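Local structure of beta sliding clamp (Streptococcus pneumoniae, 2AWA) at residues B[244-248]-B[249-253]; B[16-20]-B[21-25]; B[289-292]-B[293-296]. The protein forms a head-to-tail, ring-shaped homodimer around DNA and probably tethers DNA polymerases and other proteins to it, giving them processivity. All coordinates share one frame; numbering follows the deposited sequence.

Contact 1 (B[244-248]-B[249-253])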
loop_
_atom_site.group_PDB
_atom_site.type_symbol
_atom_site.label_atom_id
_atom_site.label_comp_id
_atom_site.label_asym_id
_atom_site.label_seq_id
_atom_site.Cartn_x
_atom_site.Cartn_y
_atom_site.Cartn_z
ATOM N N LEU B 244 28.213 -16.539 4.784
ATOM C CA LEU B 244 27.432 -16.329 5.998
ATOM C C LEU B 244 27.728 -14.975 6.630
ATOM O O LEU B 244 28.878 -14.633 6.868
ATOM C CB LEU B 244 27.777 -17.428 7.005
ATOM C CG LEU B 244 27.288 -17.245 8.447
ATOM C CD1 LEU B 244 25.769 -17.265 8.463
ATOM C CD2 LEU B 244 27.858 -18.314 9.360
ATOM N N PHE B 245 26.678 -14.227 6.934
ATOM C CA PHE B 245 26.778 -13.013 7.738
ATOM C C PHE B 245 26.194 -13.296 9.131
ATOM O O PHE B 245 25.045 -13.692 9.239
ATOM C CB PHE B 245 25.956 -11.904 7.078
ATOM C CG PHE B 245 26.303 -11.649 5.637
ATOM C CD1 PHE B 245 25.772 -12.434 4.640
ATOM C CD2 PHE B 245 27.156 -10.613 5.286
ATOM C CE1 PHE B 245 26.079 -12.191 3.320
ATOM C CE2 PHE B 245 27.467 -10.370 3.971
ATOM C CZ PHE B 245 26.939 -11.153 2.992
ATOM N N ARG B 246 26.953 -13.079 10.192
ATOM C CA ARG B 246 26.489 -13.397 11.544
ATOM C C ARG B 246 26.634 -12.241 12.530
ATOM O O ARG B 246 27.696 -11.662 12.652
ATOM C CB ARG B 246 27.278 -14.582 12.094
ATOM C CG ARG B 246 26.488 -15.458 13.037
ATOM C CD ARG B 246 27.216 -16.746 13.292
ATOM N NE ARG B 246 28.527 -16.470 13.874
ATOM C CZ ARG B 246 29.553 -17.316 13.869
ATOM N NH1 ARG B 246 29.445 -18.524 13.313
ATOM N NH2 ARG B 246 30.700 -16.948 14.425
ATOM N N SER B 247 25.553 -11.915 13.226
ATOM C CA SER B 247 25.595 -11.014 14.364
ATOM C C SER B 247 25.518 -11.873 15.602
ATOM O O SER B 247 25.646 -13.076 15.522
ATOM C CB SER B 247 24.428 -10.030 14.298
ATOM O OG SER B 247 23.181 -10.699 14.277
ATOM N N GLU B 248 25.325 -11.268 16.765
ATOM C CA GLU B 248 25.232 -12.052 17.994
ATOM C C GLU B 248 24.188 -13.157 17.873
ATOM O O GLU B 248 24.455 -14.293 18.225
ATOM C CB GLU B 248 24.908 -11.157 19.186
ATOM C CG GLU B 248 24.893 -11.878 20.544
ATOM C CD GLU B 248 24.956 -10.919 21.751
ATOM O OE1 GLU B 248 25.330 -9.732 21.576
ATOM O OE2 GLU B 248 24.635 -11.359 22.882
ATOM N N ASN B 249 23.012 -12.814 17.357
ATOM C CA ASN B 249 21.858 -13.719 17.367
ATOM C C ASN B 249 21.380 -14.212 16.011
ATOM O O ASN B 249 20.569 -15.127 15.940
ATOM C CB ASN B 249 20.675 -13.019 18.024
ATOM C CG ASN B 249 20.966 -12.588 19.416
ATOM O OD1 ASN B 249 21.646 -13.281 20.169
ATOM N ND2 ASN B 249 20.441 -11.432 19.783
ATOM N N ILE B 250 21.841 -13.599 14.938
ATOM C CA ILE B 250 21.338 -13.935 13.627
ATOM C C ILE B 250 22.460 -14.503 12.758
ATOM O O ILE B 250 23.559 -13.953 12.697
ATOM C CB ILE B 250 20.706 -12.703 12.939
ATOM C CG1 ILE B 250 19.602 -12.099 13.823
ATOM C CG2 ILE B 250 20.172 -13.080 11.577
ATOM C CD1 ILE B 250 19.238 -10.658 13.484
ATOM N N SER B 251 22.151 -15.614 12.098
ATOM C CA SER B 251 22.984 -16.176 11.068
ATOM C C SER B 251 22.182 -16.092 9.779
ATOM O O SER B 251 21.042 -16.527 9.734
ATOM C CB SER B 251 23.295 -17.626 11.381
ATOM O OG SER B 251 23.860 -17.773 12.670
ATOM N N PHE B 252 22.791 -15.521 8.746
ATOM C CA PHE B 252 22.148 -15.301 7.456
ATOM C C PHE B 252 23.062 -15.876 6.386
ATOM O O PHE B 252 24.157 -15.342 6.142
ATOM C CB PHE B 252 21.956 -13.796 7.281
ATOM C CG PHE B 252 21.405 -13.379 5.956
ATOM C CD1 PHE B 252 20.071 -13.543 5.658
ATOM C CD2 PHE B 252 22.204 -12.727 5.036
ATOM C CE1 PHE B 252 19.551 -13.107 4.444
ATOM C CE2 PHE B 252 21.674 -12.279 3.814
ATOM C CZ PHE B 252 20.354 -12.479 3.530
ATOM N N TYR B 253 22.644 -16.997 5.799
ATOM C CA TYR B 253 23.419 -17.657 4.736
ATOM C C TYR B 253 22.792 -17.335 3.387
ATOM O O TYR B 253 21.594 -17.169 3.283
ATOM C CB TYR B 253 23.417 -19.174 4.884
ATOM C CG TYR B 253 23.868 -19.717 6.203
ATOM C CD1 TYR B 253 23.023 -19.699 7.305
ATOM C CD2 TYR B 253 25.119 -20.312 6.338
ATOM C CE1 TYR B 253 23.430 -20.227 8.531
ATOM C CE2 TYR B 253 25.536 -20.838 7.552
ATOM C CZ TYR B 253 24.686 -20.789 8.647
ATOM O OH TYR B 253 25.098 -21.307 9.849
HETATM O O HOH W 1 22.177 -10.212 16.613
#
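Phe245 and Phe252 face each other across a tight antiparallel beta hairpin, formed by strands 242-246 and 250-255 in the central domain. They make up its hydrogen-bonded pair: Phe245 N gives to Phe252 O at 2.9 Å, an almost straight bond, and Phe252 N returns one to Phe245 O. Their side chains lie side by side on one face of the sheet, with Phe245 CD1 3.6 Å from Phe252 CD2 near the plane of the Phe252 ring. The two ring planes stand 47° apart. Phe223 of helix 217-226 packs against both rings, which places them in the buried layer between sheet and helix.

The opposite face carries Leu244, Arg246, Ser251 and Tyr253. Leu244 turns its CG away from its own N (chi1 168°), and methyl CD1 comes to sit over the Tyr253 ring, 3.5 Å from the centroid and practically on the ring normal: a CH-pi contact. Next to it, Ser251 OG lies 3.5 Å from Arg246 CG, against the aliphatic part of that chain.

At the closed end, Ser247 N donates to Ile250 O at 2.9 Å, within the carbonyl plane. Ser247 OG, held at chi1 58°, accepts from Ile250 N at 3.3 Å and also bonds a water that takes the Asn249 N-H. Glu248 and Asn249, with backbone angles near those of a type I turn, form the corner. The whole is a beta hairpin with a two-residue loop, one face packed on helix 217-226 through Phe245 and Phe252, the other carrying the Leu244-Tyr253 pair.

Contact 2 (B[16-20]-B[21-25])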
loop_
_atom_site.group_PDB
_atom_site.type_symbol
_atom_site.label_atom_id
_atom_site.label_comp_id
_atom_site.label_asym_id
_atom_site.label_seq_id
_atom_site.Cartn_x
_atom_site.Cartn_y
_atom_site.Cartn_z
ATOM N N PHE B 16 7.444 -23.447 26.484
ATOM C CA PHE B 16 8.089 -22.227 26.944
ATOM C C PHE B 16 7.097 -21.080 26.948
ATOM O O PHE B 16 5.989 -21.190 26.391
ATOM C CB PHE B 16 9.274 -21.867 26.044
ATOM C CG PHE B 16 8.881 -21.490 24.647
ATOM C CD1 PHE B 16 8.591 -20.179 24.326
ATOM C CD2 PHE B 16 8.790 -22.450 23.659
ATOM C CE1 PHE B 16 8.231 -19.833 23.051
ATOM C CE2 PHE B 16 8.417 -22.108 22.369
ATOM C CZ PHE B 16 8.144 -20.798 22.070
ATOM N N SER B 17 7.509 -19.980 27.577
ATOM C CA SER B 17 6.739 -18.731 27.539
ATOM C C SER B 17 7.686 -17.572 27.246
ATOM O O SER B 17 8.890 -17.674 27.514
ATOM C CB SER B 17 5.994 -18.502 28.850
ATOM O OG SER B 17 6.926 -18.371 29.905
ATOM N N ILE B 18 7.123 -16.482 26.715
ATOM C CA ILE B 18 7.902 -15.418 26.110
ATOM C C ILE B 18 7.085 -14.158 25.948
ATOM O O ILE B 18 5.859 -14.211 25.895
ATOM C CB ILE B 18 8.372 -15.854 24.701
ATOM C CG1 ILE B 18 9.458 -14.917 24.162
ATOM C CG2 ILE B 18 7.179 -15.922 23.725
ATOM C CD1 ILE B 18 10.286 -15.541 23.091
ATOM N N ASN B 19 7.774 -13.032 25.826
ATOM C CA ASN B 19 7.144 -11.731 25.576
ATOM C C ASN B 19 6.631 -11.695 24.120
ATOM O O ASN B 19 7.386 -11.905 23.189
ATOM C CB ASN B 19 8.160 -10.614 25.929
ATOM C CG ASN B 19 7.789 -9.247 25.380
ATOM O OD1 ASN B 19 8.082 -8.931 24.226
ATOM N ND2 ASN B 19 7.196 -8.408 26.221
ATOM N N LYS B 20 5.336 -11.465 23.924
ATOM C CA LYS B 20 4.744 -11.533 22.579
ATOM C C LYS B 20 5.486 -10.683 21.550
ATOM O O LYS B 20 5.775 -11.167 20.455
ATOM C CB LYS B 20 3.255 -11.164 22.581
ATOM C CG LYS B 20 2.595 -11.206 21.159
ATOM C CD LYS B 20 1.197 -10.595 21.131
ATOM C CE LYS B 20 1.253 -9.085 21.060
ATOM N NZ LYS B 20 -0.050 -8.461 21.405
ATOM N N ASN B 21 5.810 -9.438 21.889
ATOM C CA ASN B 21 6.472 -8.557 20.909
ATOM C C ASN B 21 7.898 -8.951 20.508
ATOM O O ASN B 21 8.226 -8.910 19.335
ATOM C CB ASN B 21 6.429 -7.107 21.358
ATOM C CG ASN B 21 5.026 -6.552 21.339
ATOM O OD1 ASN B 21 4.107 -7.142 20.732
ATOM N ND2 ASN B 21 4.836 -5.415 22.007
ATOM N N LEU B 22 8.749 -9.332 21.454
ATOM C CA LEU B 22 10.099 -9.736 21.077
ATOM C C LEU B 22 10.049 -11.017 20.249
ATOM O O LEU B 22 10.830 -11.168 19.298
ATOM C CB LEU B 22 11.008 -9.909 22.289
ATOM C CG LEU B 22 12.488 -10.022 21.892
ATOM C CD1 LEU B 22 13.375 -9.206 22.815
ATOM C CD2 LEU B 22 12.946 -11.472 21.849
ATOM N N PHE B 23 9.113 -11.912 20.590
ATOM C CA PHE B 23 8.895 -13.141 19.826
ATOM C C PHE B 23 8.486 -12.762 18.425
ATOM O O PHE B 23 9.105 -13.185 17.458
ATOM C CB PHE B 23 7.816 -13.998 20.495
ATOM C CG PHE B 23 7.672 -15.405 19.933
ATOM C CD1 PHE B 23 8.770 -16.172 19.603
ATOM C CD2 PHE B 23 6.419 -15.990 19.833
ATOM C CE1 PHE B 23 8.617 -17.459 19.117
ATOM C CE2 PHE B 23 6.269 -17.280 19.358
ATOM C CZ PHE B 23 7.372 -18.008 18.992
ATOM N N LEU B 24 7.455 -11.926 18.326
ATOM C CA LEU B 24 6.902 -11.528 17.028
ATOM C C LEU B 24 7.948 -10.873 16.134
ATOM O O LEU B 24 7.912 -11.034 14.915
ATOM C CB LEU B 24 5.719 -10.573 17.209
ATOM C CG LEU B 24 4.878 -10.295 15.965
ATOM C CD1 LEU B 24 4.254 -11.572 15.395
ATOM C CD2 LEU B 24 3.790 -9.299 16.297
ATOM N N GLN B 25 8.872 -10.134 16.734
ATOM C CA GLN B 25 9.904 -9.470 15.958
ATOM C C GLN B 25 10.832 -10.508 15.361
ATOM O O GLN B 25 11.073 -10.511 14.180
ATOM C CB GLN B 25 10.697 -8.482 16.813
ATOM C CG GLN B 25 11.603 -7.614 15.967
ATOM C CD GLN B 25 12.656 -6.896 16.758
ATOM O OE1 GLN B 25 12.496 -6.652 17.956
ATOM N NE2 GLN B 25 13.754 -6.549 16.093
#
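Phe23 folds back from the first turn of helix 20-31 onto Ile18 and Phe16 of the strand that leads into it. Its CB starts out 3.4 Å from Asn19 O and meets Ile18 CG2 at 3.8 Å. CG lies near the same methyl, and then the ring runs obliquely past the isoleucine: CD1 is 3.9 Å from Ile18 CD1, and CD2 lies near Ile18 CG2. The two side chains meet at about a right angle. At the far end, Phe23 CZ is 4.2 Å from Phe16 CZ, and the Phe16 edge is turned toward the Phe23 face in an offset edge-to-face pair with planes 78° apart. Phe23 reaches both partners because its CG stands opposite the backbone N (chi1 -170°), which lays the ring back over the strand.

The backbone corner under this packing is fixed by Asn19, the N-cap. Its OD1 accepts from Leu22 N at 2.9 Å in the amide carbonyl plane, satisfying an N-H that has no earlier helical carbonyl to use. Asn19 O takes Phe23 N at 3.1 Å, nearly in line with the carbonyl bond, and Lys20 O takes Leu24 N at 2.8 Å. Asn19 therefore ends the strand and holds the first turn twice, through side chain and backbone.

Lys20 sends its amino group to Leu101 O, just past helix 91-100, and Leu24 packs on that helix. Phe23 and Ile18 are both lined by Leu106 of strand 105-111 and Ile70 of strand 64-71, while Phe16 stacks on Phe108, so the strand-to-helix corner is wedged between the sheets and the paired helix of the N-terminal domain.

Contact 3 (B[289-292]-B[293-296]); sequences RARL and LSSA
Ser294 and Ser295 turn their hydroxyls back along the helix toward the carbonyls of Ala290 and Arg291, whereas the long side chains of Arg289 and Arg291 leave the axis for partners outside. The two serines share one conformation: each OG lies between the backbone N and carbonyl carbon (chi1 68° and 48°), and this torsion brings it against a carbonyl of the preceding turn. The outcomes differ. Ser295 OG donates to Arg291 O at 2.6 Å, and Ser295 N reaches the same oxygen at 3.0 Å, the two arriving from opposite faces of the carbonyl plane; Arg291 O is thus gripped by a residue's side chain and backbone together. Ser294 OG makes only a weak bond to Ala290 O, which already takes Ser294 N at 3.1 Å within its carbonyl plane and Leu293 N from well above that plane.

Leu292 and Leu293 touch lightly, Leu292 CB lying 4.2 Å from Leu293 CD1, and their ends diverge. Leu293 CD1 itself turns back to lie 4.1 Å from Arg289 O.

Those directions suit different neighbours. Arg289 forms a salt bridge through NE with Glu325, and its NH1 bonds Ser100 O of the second subunit. Leu292 packs on Ser100 of the second subunit and Leu293 on Ile125 of the second subunit. Arg291 NH1 bonds Thr344 OG1 at the start of helix 343-351.

Taken together, this is the C-terminal end of an alpha-helix in which serine hydroxyls fold back on main-chain carbonyls, placed at the subunit interface where the C-terminal domain meets the N-terminal domain of the partner, as expected of a head-to-tail clamp ring.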
loop_
_atom_site.group_PDB
_atom_site.type_symbol
_atom_site.label_atom_id
_atom_site.label_comp_id
_atom_site.label_asym_id
_atom_site.label_seq_id
_atom_site.Cartn_x
_atom_site.Cartn_y
_atom_site.Cartn_z
ATOM N N ARG B 289 9.963 13.694 -15.233
ATOM C CA ARG B 289 9.038 14.358 -16.131
ATOM C C ARG B 289 9.233 13.812 -17.541
ATOM O O ARG B 289 8.285 13.365 -18.192
ATOM C CB ARG B 289 9.248 15.890 -16.099
ATOM C CG ARG B 289 8.336 16.638 -15.105
ATOM C CD ARG B 289 8.438 18.178 -15.229
ATOM N NE ARG B 289 9.798 18.668 -14.990
ATOM C CZ ARG B 289 10.301 19.001 -13.803
ATOM N NH1 ARG B 289 9.584 18.907 -12.707
ATOM N NH2 ARG B 289 11.553 19.412 -13.717
ATOM N N ALA B 290 10.472 13.853 -18.004
ATOM C CA ALA B 290 10.849 13.210 -19.251
ATOM C C ALA B 290 10.288 11.789 -19.343
ATOM O O ALA B 290 9.745 11.400 -20.360
ATOM C CB ALA B 290 12.348 13.181 -19.376
ATOM N N ARG B 291 10.396 11.022 -18.269
ATOM C CA ARG B 291 9.974 9.624 -18.300
ATOM C C ARG B 291 8.452 9.420 -18.436
ATOM O O ARG B 291 7.996 8.451 -19.051
ATOM C CB ARG B 291 10.518 8.878 -17.081
ATOM C CG ARG B 291 10.145 7.398 -17.072
ATOM C CD ARG B 291 10.942 6.599 -16.045
ATOM N NE ARG B 291 10.571 6.960 -14.686
ATOM C CZ ARG B 291 11.110 6.423 -13.605
ATOM N NH1 ARG B 291 12.056 5.496 -13.708
ATOM N NH2 ARG B 291 10.708 6.833 -12.415
ATOM N N LEU B 292 7.664 10.327 -17.881
ATOM C CA LEU B 292 6.213 10.242 -18.050
ATOM C C LEU B 292 5.831 10.111 -19.500
ATOM O O LEU B 292 4.898 9.379 -19.823
ATOM C CB LEU B 292 5.496 11.470 -17.488
ATOM C CG LEU B 292 5.447 11.488 -15.982
ATOM C CD1 LEU B 292 4.928 12.808 -15.503
ATOM C CD2 LEU B 292 4.602 10.344 -15.497
ATOM N N LEU B 293 6.530 10.825 -20.374
ATOM C CA LEU B 293 6.169 10.770 -21.780
ATOM C C LEU B 293 6.933 9.724 -22.550
ATOM O O LEU B 293 6.385 9.151 -23.490
ATOM C CB LEU B 293 6.299 12.137 -22.449
ATOM C CG LEU B 293 5.084 12.999 -22.135
ATOM C CD1 LEU B 293 5.366 13.899 -20.957
ATOM C CD2 LEU B 293 4.669 13.791 -23.343
ATOM N N SER B 294 8.185 9.473 -22.175
ATOM C CA SER B 294 9.003 8.527 -22.931
ATOM C C SER B 294 8.565 7.092 -22.683
ATOM O O SER B 294 8.777 6.250 -23.532
ATOM C CB SER B 294 10.496 8.696 -22.650
ATOM O OG SER B 294 10.826 8.322 -21.330
ATOM N N SER B 295 7.925 6.819 -21.549
ATOM C CA SER B 295 7.466 5.462 -21.250
ATOM C C SER B 295 6.196 5.076 -21.998
ATOM O O SER B 295 5.836 3.902 -22.016
ATOM C CB SER B 295 7.279 5.249 -19.750
ATOM O OG SER B 295 6.550 6.302 -19.167
ATOM N N ALA B 296 5.523 6.038 -22.626
ATOM C CA ALA B 296 4.468 5.707 -23.593
ATOM C C ALA B 296 5.027 5.015 -24.860
ATOM O O ALA B 296 4.308 4.275 -25.528
ATOM C CB ALA B 296 3.664 6.962 -23.960
#

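In the fold
The contacts fall one in each of the three domains, in the chain order contact 2, contact 1, contact 3. Contacts 1 and 2 lie fairly close without touching, their centres about 20 Å apart and their nearest atoms about 7 Å. What joins them is strand 64-71, which pairs with strand 250-255 in one eight-stranded sheet spanning the N-terminal and central domains, and also packs on contact 2. Contact 3 lies at the dimer interface, its centre about 43 Å from that of contact 1 and about 48 Å from that of contact 2. Contact 1 thus lies where the sheet passes between domains of a subunit, contact 3 where two subunits meet to close the ring.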